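Local coordinates for protein catechol 2,3-dioxygenase (Rhodococcus sp., PDB 2WL9) that probably catalyses extradiol, iron-dependent ring cleavage of catecholic substrates in the breakdown of aromatic hydrocarbons, at residues G26-Q31 with W260-G265; I152-V157 with R162-L167; V188-N193 with L199-G204; H212-Y217 with A249-C254. All blocks are in the same frame, centred on the assembly; numbering follows the deposited sequence.

How the contacts relate
From the N terminus, the loop 26-31 opens contact 1, which closes only at strand 261-266, so that its long loop encloses the other three contacts and ties the N-terminal half of the chain to the C-terminal one. Inside it the rest follow in series without crossing. Contact 2 closes the short turn from strand 149-152 into helix 157-167; contact 3 closes a hairpin of strands 184-191 and 199-201, which touches contact 2 through packing and a backbone bond. Contact 4 spans from strand 210-217 to strand 250-255. Strand 261-266 runs between those two in the sheet; contacts 1 and 4 touch, and both include residues of the iron site.

Contact 1 of 4, residues G26-Q31 with W260-G265; sequences GIMGMQ and WLWEPG. With FE (Fe (III) ion), chain K.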
# COMPACT_ATOMS: atom_id res chain seq x y z
N GLY C 26 -17.60 4.44 35.53
CA GLY C 26 -16.49 5.00 36.29
C GLY C 26 -15.18 4.24 36.19
O GLY C 26 -14.10 4.84 36.25
N ILE C 27 -15.27 2.93 36.02
CA ILE C 27 -14.07 2.12 35.84
C ILE C 27 -13.89 1.71 34.39
O ILE C 27 -12.83 1.94 33.81
CB ILE C 27 -14.06 0.88 36.75
CG1 ILE C 27 -14.14 1.31 38.22
CG2 ILE C 27 -12.81 0.02 36.48
CD1 ILE C 27 -14.33 0.17 39.19
N MET C 28 -14.93 1.10 33.81
CA MET C 28 -14.80 0.48 32.49
C MET C 28 -14.82 1.47 31.33
O MET C 28 -14.22 1.21 30.29
CB MET C 28 -15.84 -0.65 32.30
CG MET C 28 -15.70 -1.82 33.30
SD MET C 28 -14.03 -2.50 33.42
CE MET C 28 -14.17 -3.53 34.88
N GLY C 29 -15.49 2.60 31.50
CA GLY C 29 -15.47 3.65 30.48
C GLY C 29 -16.72 3.69 29.61
O GLY C 29 -16.81 4.48 28.67
N MET C 30 -17.68 2.84 29.93
CA MET C 30 -18.97 2.86 29.23
C MET C 30 -19.70 4.16 29.50
O MET C 30 -19.40 4.87 30.45
CB MET C 30 -19.83 1.66 29.63
CG MET C 30 -19.20 0.35 29.24
SD MET C 30 -20.27 -1.06 29.43
CE MET C 30 -19.16 -2.32 28.82
N GLN C 31 -20.66 4.48 28.64
CA GLN C 31 -21.46 5.68 28.80
C GLN C 31 -22.82 5.33 29.38
O GLN C 31 -23.52 4.48 28.83
CB GLN C 31 -21.63 6.41 27.46
CG GLN C 31 -22.37 7.74 27.59
CD GLN C 31 -22.51 8.47 26.27
OE1 GLN C 31 -22.09 7.97 25.23
NE2 GLN C 31 -23.10 9.65 26.32
N TRP C 260 -21.17 -11.75 39.32
CA TRP C 260 -20.52 -12.50 38.24
C TRP C 260 -19.36 -11.70 37.65
O TRP C 260 -18.98 -10.67 38.22
CB TRP C 260 -21.53 -13.01 37.17
CG TRP C 260 -22.45 -11.99 36.56
CD1 TRP C 260 -23.59 -11.47 37.12
CD2 TRP C 260 -22.35 -11.41 35.25
NE1 TRP C 260 -24.18 -10.58 36.25
CE2 TRP C 260 -23.44 -10.52 35.10
CE3 TRP C 260 -21.43 -11.54 34.20
CZ2 TRP C 260 -23.64 -9.77 33.93
CZ3 TRP C 260 -21.63 -10.79 33.04
CH2 TRP C 260 -22.72 -9.92 32.92
N LEU C 261 -18.79 -12.16 36.53
CA LEU C 261 -17.51 -11.64 36.06
C LEU C 261 -17.56 -10.82 34.78
O LEU C 261 -18.26 -11.16 33.84
CB LEU C 261 -16.51 -12.78 35.87
CG LEU C 261 -16.13 -13.63 37.08
CD1 LEU C 261 -15.24 -14.75 36.62
CD2 LEU C 261 -15.42 -12.78 38.11
N TRP C 262 -16.78 -9.74 34.76
CA TRP C 262 -16.45 -9.06 33.51
C TRP C 262 -14.97 -9.27 33.21
O TRP C 262 -14.13 -9.30 34.12
CB TRP C 262 -16.78 -7.57 33.58
CG TRP C 262 -18.21 -7.26 33.26
CD1 TRP C 262 -19.27 -8.12 33.32
CD2 TRP C 262 -18.74 -5.98 32.87
NE1 TRP C 262 -20.43 -7.46 32.97
CE2 TRP C 262 -20.13 -6.15 32.69
CE3 TRP C 262 -18.18 -4.72 32.65
CZ2 TRP C 262 -20.97 -5.10 32.30
CZ3 TRP C 262 -19.02 -3.66 32.27
CH2 TRP C 262 -20.40 -3.87 32.09
N GLU C 263 -14.66 -9.39 31.92
CA GLU C 263 -13.31 -9.68 31.46
C GLU C 263 -12.85 -8.58 30.50
O GLU C 263 -12.99 -8.71 29.29
CB GLU C 263 -13.29 -11.06 30.79
CG GLU C 263 -11.90 -11.57 30.37
CD GLU C 263 -11.97 -12.60 29.25
OE1 GLU C 263 -13.08 -13.07 28.91
OE2 GLU C 263 -10.91 -12.97 28.71
N PRO C 264 -12.30 -7.47 31.05
CA PRO C 264 -11.74 -6.42 30.20
C PRO C 264 -10.53 -6.95 29.44
O PRO C 264 -9.71 -7.66 30.02
CB PRO C 264 -11.31 -5.35 31.21
CG PRO C 264 -12.13 -5.62 32.42
CD PRO C 264 -12.24 -7.10 32.47
N GLY C 265 -10.42 -6.60 28.17
CA GLY C 265 -9.34 -7.13 27.34
C GLY C 265 -8.86 -6.21 26.24
O GLY C 265 -9.39 -5.11 26.05
FE FE K . -13.54 -15.08 27.86
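W262 reaches from strand 261-266 towards M28 and M30 in the loop 26-31, joining the two halves of a vicinal oxygen chelate (VOC) protein: the loop belongs to the N-terminal VOC module, the strand to the iron-binding C-terminal one. The six-membered part of the indole leads. M28 CG comes to its edge, near the ring plane, 3.9 Å from W262 CE3. M30, extended beyond CG and heading toward the oncoming indole, sets its methyl obliquely to the ring, with CE 3.7 Å from W262 CZ3. Its sulfur makes a Met-aromatic contact, M30 SD lying 5.0 Å from the centroid of the six-membered ring of W262 and 67° off the normal, an oblique approach. W20 and Y23 of helix 17-24 also meet this indole, embedding it in the N-terminal half. The next residue, E263, turns away from the loop: with CG anti to the backbone N (chi1 -174°) the chain runs out to iron, which OE1 of E263 binds at 2.3 Å. One strand thus presents a packing surface on one side and a metal ligand on the other. P264 faces the loop again. M28 is bent at chi2 (-51°), and this carries the end of its chain from the indole across to the proline, where M28 SD lies 3.8 Å from P264 CG.

Contact 2 of 4, residues I152-V157 with R162-L167; sequences IREDDV and RFYRLL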
# COMPACT_ATOMS: atom_id res chain seq x y z
N ILE C 152 -22.20 -18.74 28.92
CA ILE C 152 -23.55 -18.94 29.46
C ILE C 152 -23.82 -20.40 29.82
O ILE C 152 -23.13 -21.30 29.34
CB ILE C 152 -24.64 -18.39 28.50
CG1 ILE C 152 -24.57 -19.06 27.13
CG2 ILE C 152 -24.53 -16.85 28.39
CD1 ILE C 152 -25.73 -18.70 26.20
N ARG C 153 -24.81 -20.61 30.68
CA ARG C 153 -25.15 -21.94 31.18
C ARG C 153 -25.82 -22.80 30.13
O ARG C 153 -26.78 -22.38 29.47
CB ARG C 153 -26.04 -21.81 32.42
CG ARG C 153 -26.24 -23.09 33.22
CD ARG C 153 -26.91 -22.79 34.55
NE ARG C 153 -28.20 -22.13 34.36
CZ ARG C 153 -28.84 -21.44 35.29
NH1 ARG C 153 -28.32 -21.30 36.51
NH2 ARG C 153 -30.01 -20.87 35.01
N GLU C 154 -25.30 -24.01 29.96
CA GLU C 154 -25.94 -24.99 29.09
C GLU C 154 -25.91 -26.35 29.78
O GLU C 154 -24.84 -26.90 30.01
CB GLU C 154 -25.23 -25.08 27.73
CG GLU C 154 -25.15 -23.77 26.95
CD GLU C 154 -26.50 -23.20 26.52
OE1 GLU C 154 -27.50 -23.95 26.44
OE2 GLU C 154 -26.55 -21.99 26.25
N ASP C 155 -27.09 -26.88 30.11
CA ASP C 155 -27.20 -28.22 30.68
C ASP C 155 -26.96 -29.31 29.63
O ASP C 155 -26.61 -30.45 29.97
CB ASP C 155 -28.57 -28.41 31.35
CG ASP C 155 -29.72 -28.49 30.34
OD1 ASP C 155 -29.75 -27.69 29.37
OD2 ASP C 155 -30.60 -29.35 30.52
N ASP C 156 -27.18 -28.96 28.37
CA ASP C 156 -26.96 -29.88 27.26
C ASP C 156 -26.07 -29.19 26.23
O ASP C 156 -26.56 -28.42 25.39
CB ASP C 156 -28.29 -30.29 26.63
CG ASP C 156 -28.16 -31.44 25.64
OD1 ASP C 156 -27.12 -31.55 24.95
OD2 ASP C 156 -29.10 -32.25 25.56
N VAL C 157 -24.78 -29.47 26.30
CA VAL C 157 -23.78 -28.88 25.39
C VAL C 157 -24.08 -29.17 23.92
O VAL C 157 -24.03 -28.27 23.09
CB VAL C 157 -22.34 -29.33 25.75
CG1 VAL C 157 -21.33 -28.74 24.77
CG2 VAL C 157 -22.00 -28.92 27.16
N ARG C 162 -25.99 -27.44 18.44
CA ARG C 162 -26.91 -27.57 17.30
C ARG C 162 -27.80 -26.34 17.13
O ARG C 162 -28.00 -25.85 16.01
CB ARG C 162 -27.78 -28.82 17.42
CG ARG C 162 -27.02 -30.14 17.40
CD ARG C 162 -27.98 -31.31 17.40
NE ARG C 162 -27.31 -32.56 17.76
CZ ARG C 162 -27.42 -33.16 18.95
NH1 ARG C 162 -28.19 -32.64 19.90
NH2 ARG C 162 -26.77 -34.29 19.17
N PHE C 163 -28.34 -25.84 18.24
CA PHE C 163 -29.18 -24.64 18.24
C PHE C 163 -28.42 -23.45 17.66
O PHE C 163 -28.88 -22.80 16.72
CB PHE C 163 -29.67 -24.34 19.67
CG PHE C 163 -30.36 -23.00 19.81
CD1 PHE C 163 -31.68 -22.84 19.38
CD2 PHE C 163 -29.71 -21.92 20.38
CE1 PHE C 163 -32.33 -21.62 19.51
CE2 PHE C 163 -30.35 -20.68 20.52
CZ PHE C 163 -31.66 -20.54 20.08
N TYR C 164 -27.25 -23.16 18.22
CA TYR C 164 -26.47 -22.02 17.77
C TYR C 164 -25.94 -22.15 16.34
O TYR C 164 -25.79 -21.15 15.66
CB TYR C 164 -25.40 -21.64 18.79
CG TYR C 164 -26.00 -21.01 20.02
CD1 TYR C 164 -26.55 -19.73 19.97
CD2 TYR C 164 -26.04 -21.70 21.23
CE1 TYR C 164 -27.13 -19.15 21.09
CE2 TYR C 164 -26.61 -21.13 22.36
CZ TYR C 164 -27.15 -19.86 22.28
OH TYR C 164 -27.71 -19.29 23.40
N ARG C 165 -25.70 -23.38 15.89
CA ARG C 165 -25.33 -23.60 14.48
C ARG C 165 -26.47 -23.19 13.56
O ARG C 165 -26.24 -22.60 12.51
CB ARG C 165 -24.89 -25.04 14.21
CG ARG C 165 -23.53 -25.34 14.78
CD ARG C 165 -22.88 -26.58 14.18
NE ARG C 165 -21.60 -26.83 14.83
CZ ARG C 165 -21.26 -27.95 15.46
NH1 ARG C 165 -22.11 -28.97 15.50
NH2 ARG C 165 -20.07 -28.06 16.03
N LEU C 166 -27.71 -23.49 13.97
CA LEU C 166 -28.90 -23.10 13.21
C LEU C 166 -28.98 -21.57 13.10
O LEU C 166 -29.34 -21.04 12.04
CB LEU C 166 -30.17 -23.66 13.87
CG LEU C 166 -31.56 -23.51 13.23
CD1 LEU C 166 -32.53 -24.45 13.92
CD2 LEU C 166 -32.11 -22.09 13.32
N LEU C 167 -28.65 -20.88 14.19
CA LEU C 167 -28.61 -19.42 14.21
C LEU C 167 -27.56 -18.85 13.26
O LEU C 167 -27.64 -17.69 12.86
CB LEU C 167 -28.40 -18.88 15.63
CG LEU C 167 -29.66 -18.32 16.33
CD1 LEU C 167 -30.75 -19.36 16.44
CD2 LEU C 167 -29.33 -17.76 17.72
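The phenol oxygen of Y164 is hydrogen-bonded to OD2 of D110, a residue outside both segments, and around it close I152 and E154 from the 152-157 segment. These side chains meet across the first strand-to-helix turn of the C-terminal glyoxalase-type module, where strand 149-152 gives way to helix 157-167. The apolar part comes from I152, whose CG1 sits between the backbone N and the carbonyl carbon (chi1 59°). From there its methyl extends to meet the tyrosine from the opposite direction, CD1 of I152 lying 3.5 Å from Y164 OH. E154 approaches differently. Its chain is bent at chi2, and the carboxylate comes to the edge of the tyrosine, near the ring plane, with E154 OE2 4.0 Å from Y164 CE2; the two flat groups stand almost perpendicular, 83° apart. OE2 of E154 is also near OD2 of D110, and this crowding of acidic oxygens might favour protonation of one of the pair. One face of the Y164 ring is covered by its neighbour on the helix, F163 CD2 standing 3.5 Å above the plane over its centre, while L199 and F201 of strand 199-201 also touch the tyrosine. Nearer the start of the helix, D156 is the N-cap: its OD1 accepts a hydrogen bond from E159 N. The guanidinium of R162, in a salt bridge with E158, stays apart from that cap, with NH1 of R162 5.3 Å from D156 OD1.

Contact 3 of 4, residues V188-N193 with L199-G204; sequences VFMHCN and LAFGVG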
# COMPACT_ATOMS: atom_id res chain seq x y z
N VAL C 188 -17.08 -25.35 24.50
CA VAL C 188 -17.33 -25.04 23.10
C VAL C 188 -17.31 -23.53 22.92
O VAL C 188 -17.84 -22.81 23.76
CB VAL C 188 -18.69 -25.64 22.62
CG1 VAL C 188 -19.05 -25.18 21.21
CG2 VAL C 188 -18.64 -27.15 22.69
N PHE C 189 -16.68 -23.08 21.85
CA PHE C 189 -16.59 -21.65 21.53
C PHE C 189 -17.12 -21.43 20.12
O PHE C 189 -16.82 -22.21 19.21
CB PHE C 189 -15.14 -21.17 21.62
CG PHE C 189 -14.56 -21.23 23.00
CD1 PHE C 189 -14.36 -20.06 23.72
CD2 PHE C 189 -14.20 -22.44 23.57
CE1 PHE C 189 -13.82 -20.10 25.01
CE2 PHE C 189 -13.66 -22.49 24.85
CZ PHE C 189 -13.47 -21.32 25.57
N MET C 190 -17.88 -20.36 19.95
CA MET C 190 -18.54 -20.10 18.68
C MET C 190 -18.44 -18.64 18.26
O MET C 190 -18.46 -17.74 19.10
CB MET C 190 -19.99 -20.57 18.72
CG MET C 190 -20.14 -22.01 19.20
SD MET C 190 -21.78 -22.66 19.01
CE MET C 190 -21.82 -23.03 17.25
N HIS C 191 -18.35 -18.43 16.95
CA HIS C 191 -18.15 -17.11 16.35
C HIS C 191 -19.12 -16.89 15.18
O HIS C 191 -19.61 -17.85 14.58
CB HIS C 191 -16.70 -16.97 15.87
CG HIS C 191 -16.18 -18.20 15.19
ND1 HIS C 191 -16.39 -18.45 13.85
CD2 HIS C 191 -15.48 -19.26 15.66
CE1 HIS C 191 -15.83 -19.60 13.52
NE2 HIS C 191 -15.26 -20.11 14.61
N CYS C 192 -19.40 -15.63 14.86
CA CYS C 192 -20.27 -15.30 13.73
C CYS C 192 -19.75 -14.07 12.98
O CYS C 192 -20.43 -13.50 12.13
CB CYS C 192 -21.71 -15.07 14.21
SG CYS C 192 -21.89 -13.77 15.45
N ASN C 193 -18.52 -13.67 13.31
CA ASN C 193 -17.83 -12.54 12.69
C ASN C 193 -16.35 -12.59 13.07
O ASN C 193 -15.87 -13.62 13.55
CB ASN C 193 -18.47 -11.20 13.13
CG ASN C 193 -18.48 -11.03 14.64
OD1 ASN C 193 -17.46 -11.22 15.31
ND2 ASN C 193 -19.64 -10.67 15.17
N LEU C 199 -19.48 -16.38 21.83
CA LEU C 199 -20.23 -17.27 22.72
C LEU C 199 -19.41 -18.48 23.10
O LEU C 199 -18.72 -19.05 22.26
CB LEU C 199 -21.51 -17.73 22.00
CG LEU C 199 -22.51 -18.64 22.71
CD1 LEU C 199 -23.04 -17.97 23.96
CD2 LEU C 199 -23.63 -18.96 21.76
N ALA C 200 -19.49 -18.87 24.38
CA ALA C 200 -18.89 -20.12 24.86
C ALA C 200 -19.74 -20.76 25.96
O ALA C 200 -20.53 -20.09 26.63
CB ALA C 200 -17.46 -19.89 25.35
N PHE C 201 -19.61 -22.08 26.10
CA PHE C 201 -20.34 -22.85 27.11
C PHE C 201 -19.72 -24.24 27.32
O PHE C 201 -18.78 -24.62 26.62
CB PHE C 201 -21.84 -22.96 26.75
CG PHE C 201 -22.10 -23.31 25.31
CD1 PHE C 201 -22.39 -22.31 24.38
CD2 PHE C 201 -22.07 -24.63 24.89
CE1 PHE C 201 -22.63 -22.63 23.05
CE2 PHE C 201 -22.31 -24.96 23.56
CZ PHE C 201 -22.59 -23.96 22.64
N GLY C 202 -20.24 -25.00 28.28
CA GLY C 202 -19.69 -26.31 28.61
C GLY C 202 -18.48 -26.22 29.52
O GLY C 202 -17.56 -27.04 29.45
N VAL C 203 -18.49 -25.20 30.38
CA VAL C 203 -17.45 -25.00 31.40
C VAL C 203 -17.86 -25.64 32.74
O VAL C 203 -17.22 -25.41 33.77
CB VAL C 203 -17.14 -23.50 31.61
CG1 VAL C 203 -16.53 -22.89 30.35
CG2 VAL C 203 -18.40 -22.74 32.04
N GLY C 204 -18.93 -26.42 32.70
CA GLY C 204 -19.43 -27.10 33.89
C GLY C 204 -20.45 -26.30 34.68
O GLY C 204 -20.90 -25.24 34.22
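The methyl of A200 fits beneath the ring of F189, a CH-pi contact in which CB of A200 lies 3.9 Å from the F189 ring centroid. It sits over one face, 27° off the normal and displaced toward the rim. This non-hydrogen-bonded pair brings the backbones close, and the same methyl also abuts the V188 carbonyl, CB of A200 being 3.3 Å from V188 O. On the other face of the sheet the bump is F201. Its CG lies between the backbone N and the carbonyl carbon (chi1 45°), a torsion that swings the ring across to the neighbouring strand, where it fills the dip between V188 and M190, neighbours on one strand face. V188 lies alongside it, pointing the same way, with V188 CB 3.8 Å from F201 CE2. M190 crosses the ring obliquely, SD of M190 3.9 Å from F201 CZ, as a Met-aromatic contact. The frame is an antiparallel beta hairpin of strands 184-191 and 199-201 in the C-terminal module. V188 and F201 exchange two backbone bonds; M190 and L199 exchange two more, of which L199 N to M190 O is the longer at 3.2 Å and the more bent. Helix 157-167 covers the face carrying V188, L199 and F201, A160 and T161 meeting the F201 ring. On the opposite face, the nearest atoms of the F189 side chain and the bound iron are about 6 Å apart.

Contact 4 of 4, residues H212-Y217 with A249-C254; sequences HLMIEY and ALTFYC. With FE (Fe (III) ion), chain K.
At the iron site of this dioxygenase, H212 of strand 210-217 and Y253 of strand 250-255 meet in a T-shaped stack. The edge of the tyrosine is directed at the face of the imidazole, with the planes 75° apart and the centroids of the H212 and Y253 rings separated by 4.9 Å. CE1 of Y253 does the touching: it stands over the centre of the H212 ring, 3.7 Å from ND1 and about as far from the other four ring atoms. H212 has CG between the backbone N and the carbonyl carbon (chi1 80°), which turns the ring off the sheet toward the iron, where NE2 of H212 binds the metal at 2.4 Å. The tyrosine edge over its face should help fix the rotation of that ligand. Y253 belongs to the metal site as well, although its OH is 2.8 Å from the iron, long for a coordination bond; H244 NE2 is hydrogen-bonded to this hydroxyl. Further along the strands the contact turns apolar and looser, CE of M214 lying 4.3 Å from T251 CG2. The other branch of T251 is polar, its OG1 being hydrogen-bonded to OE2 of E263, a second-shell bond that probably helps orient the carboxylate ligand. Strand 261-266 runs between these two strands in the sheet, which explains why they meet through side chains alone. With H149 and E263, H212 completes the two-histidine, one-carboxylate facial triad characteristic of type I extradiol dioxygenases of the VOC superfamily.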
# COMPACT_ATOMS: atom_id res chain seq x y z
N HIS C 212 -19.38 -14.94 32.51
CA HIS C 212 -18.69 -13.68 32.25
C HIS C 212 -19.09 -13.01 30.95
O HIS C 212 -19.66 -13.64 30.06
CB HIS C 212 -17.16 -13.85 32.36
CG HIS C 212 -16.51 -14.43 31.14
ND1 HIS C 212 -16.32 -15.78 30.97
CD2 HIS C 212 -15.98 -13.84 30.04
CE1 HIS C 212 -15.71 -16.00 29.82
NE2 HIS C 212 -15.50 -14.84 29.23
N LEU C 213 -18.74 -11.75 30.86
CA LEU C 213 -18.78 -10.94 29.69
C LEU C 213 -17.39 -10.37 29.48
O LEU C 213 -16.81 -9.85 30.36
CB LEU C 213 -19.76 -9.80 29.81
CG LEU C 213 -19.68 -8.65 28.83
CD1 LEU C 213 -19.97 -9.08 27.45
CD2 LEU C 213 -20.55 -7.54 29.23
N MET C 214 -16.91 -10.48 28.26
CA MET C 214 -15.66 -9.91 27.85
C MET C 214 -15.92 -8.68 26.98
O MET C 214 -16.70 -8.73 26.13
CB MET C 214 -14.89 -10.92 27.05
CG MET C 214 -13.63 -10.50 26.61
SD MET C 214 -13.47 -9.40 25.21
CE MET C 214 -11.84 -9.34 24.98
N ILE C 215 -15.25 -7.60 27.29
CA ILE C 215 -15.30 -6.35 26.59
C ILE C 215 -13.85 -5.99 26.17
O ILE C 215 -12.90 -6.27 26.87
CB ILE C 215 -15.93 -5.21 27.40
CG1 ILE C 215 -15.15 -4.90 28.66
CG2 ILE C 215 -17.39 -5.47 27.71
CD1 ILE C 215 -15.74 -3.87 29.50
N GLU C 216 -13.72 -5.39 25.01
CA GLU C 216 -12.40 -5.17 24.44
C GLU C 216 -12.14 -3.70 24.18
O GLU C 216 -12.97 -3.01 23.58
CB GLU C 216 -12.27 -5.99 23.15
CG GLU C 216 -10.86 -6.00 22.56
CD GLU C 216 -10.79 -6.75 21.25
OE1 GLU C 216 -11.82 -7.32 20.83
OE2 GLU C 216 -9.71 -6.75 20.64
N TYR C 217 -10.98 -3.21 24.64
CA TYR C 217 -10.52 -1.86 24.33
C TYR C 217 -9.69 -1.85 23.05
O TYR C 217 -9.00 -2.83 22.75
CB TYR C 217 -9.65 -1.34 25.47
CG TYR C 217 -10.34 -1.13 26.78
CD1 TYR C 217 -11.31 -0.14 26.94
CD2 TYR C 217 -10.01 -1.91 27.90
CE1 TYR C 217 -11.94 0.07 28.16
CE2 TYR C 217 -10.63 -1.71 29.12
CZ TYR C 217 -11.59 -0.72 29.24
OH TYR C 217 -12.21 -0.52 30.45
N ALA C 249 -5.95 -12.91 23.39
CA ALA C 249 -6.24 -11.58 23.94
C ALA C 249 -5.61 -11.39 25.31
O ALA C 249 -5.55 -12.31 26.11
CB ALA C 249 -7.74 -11.39 24.03
N LEU C 250 -5.13 -10.18 25.58
CA LEU C 250 -4.60 -9.84 26.90
C LEU C 250 -5.74 -9.38 27.81
O LEU C 250 -6.29 -8.30 27.60
CB LEU C 250 -3.52 -8.76 26.81
CG LEU C 250 -2.65 -8.57 28.05
CD1 LEU C 250 -1.79 -9.81 28.30
CD2 LEU C 250 -1.77 -7.34 27.90
N THR C 251 -6.08 -10.19 28.81
CA THR C 251 -7.29 -9.95 29.60
C THR C 251 -7.14 -10.32 31.07
O THR C 251 -6.27 -11.11 31.43
CB THR C 251 -8.51 -10.78 29.08
OG1 THR C 251 -8.41 -12.14 29.53
CG2 THR C 251 -8.65 -10.75 27.56
N PHE C 252 -7.99 -9.75 31.92
CA PHE C 252 -8.15 -10.23 33.28
C PHE C 252 -9.64 -10.43 33.57
O PHE C 252 -10.48 -9.93 32.81
CB PHE C 252 -7.46 -9.31 34.31
CG PHE C 252 -8.11 -7.97 34.46
CD1 PHE C 252 -8.95 -7.72 35.54
CD2 PHE C 252 -7.87 -6.95 33.55
CE1 PHE C 252 -9.54 -6.48 35.71
CE2 PHE C 252 -8.46 -5.70 33.71
CZ PHE C 252 -9.30 -5.47 34.79
N TYR C 253 -9.96 -11.17 34.63
CA TYR C 253 -11.34 -11.44 35.01
C TYR C 253 -11.60 -10.89 36.41
O TYR C 253 -10.90 -11.27 37.36
CB TYR C 253 -11.61 -12.95 35.03
CG TYR C 253 -11.64 -13.65 33.69
CD1 TYR C 253 -12.85 -14.10 33.15
CD2 TYR C 253 -10.46 -13.91 32.98
CE1 TYR C 253 -12.90 -14.77 31.93
CE2 TYR C 253 -10.50 -14.59 31.75
CZ TYR C 253 -11.73 -15.01 31.23
OH TYR C 253 -11.80 -15.68 30.02
N CYS C 254 -12.61 -10.03 36.54
CA CYS C 254 -12.92 -9.39 37.82
C CYS C 254 -14.42 -9.39 38.12
O CYS C 254 -15.24 -9.50 37.21
CB CYS C 254 -12.37 -7.96 37.86
SG CYS C 254 -13.15 -6.76 36.75
FE FE K . -13.54 -15.08 27.86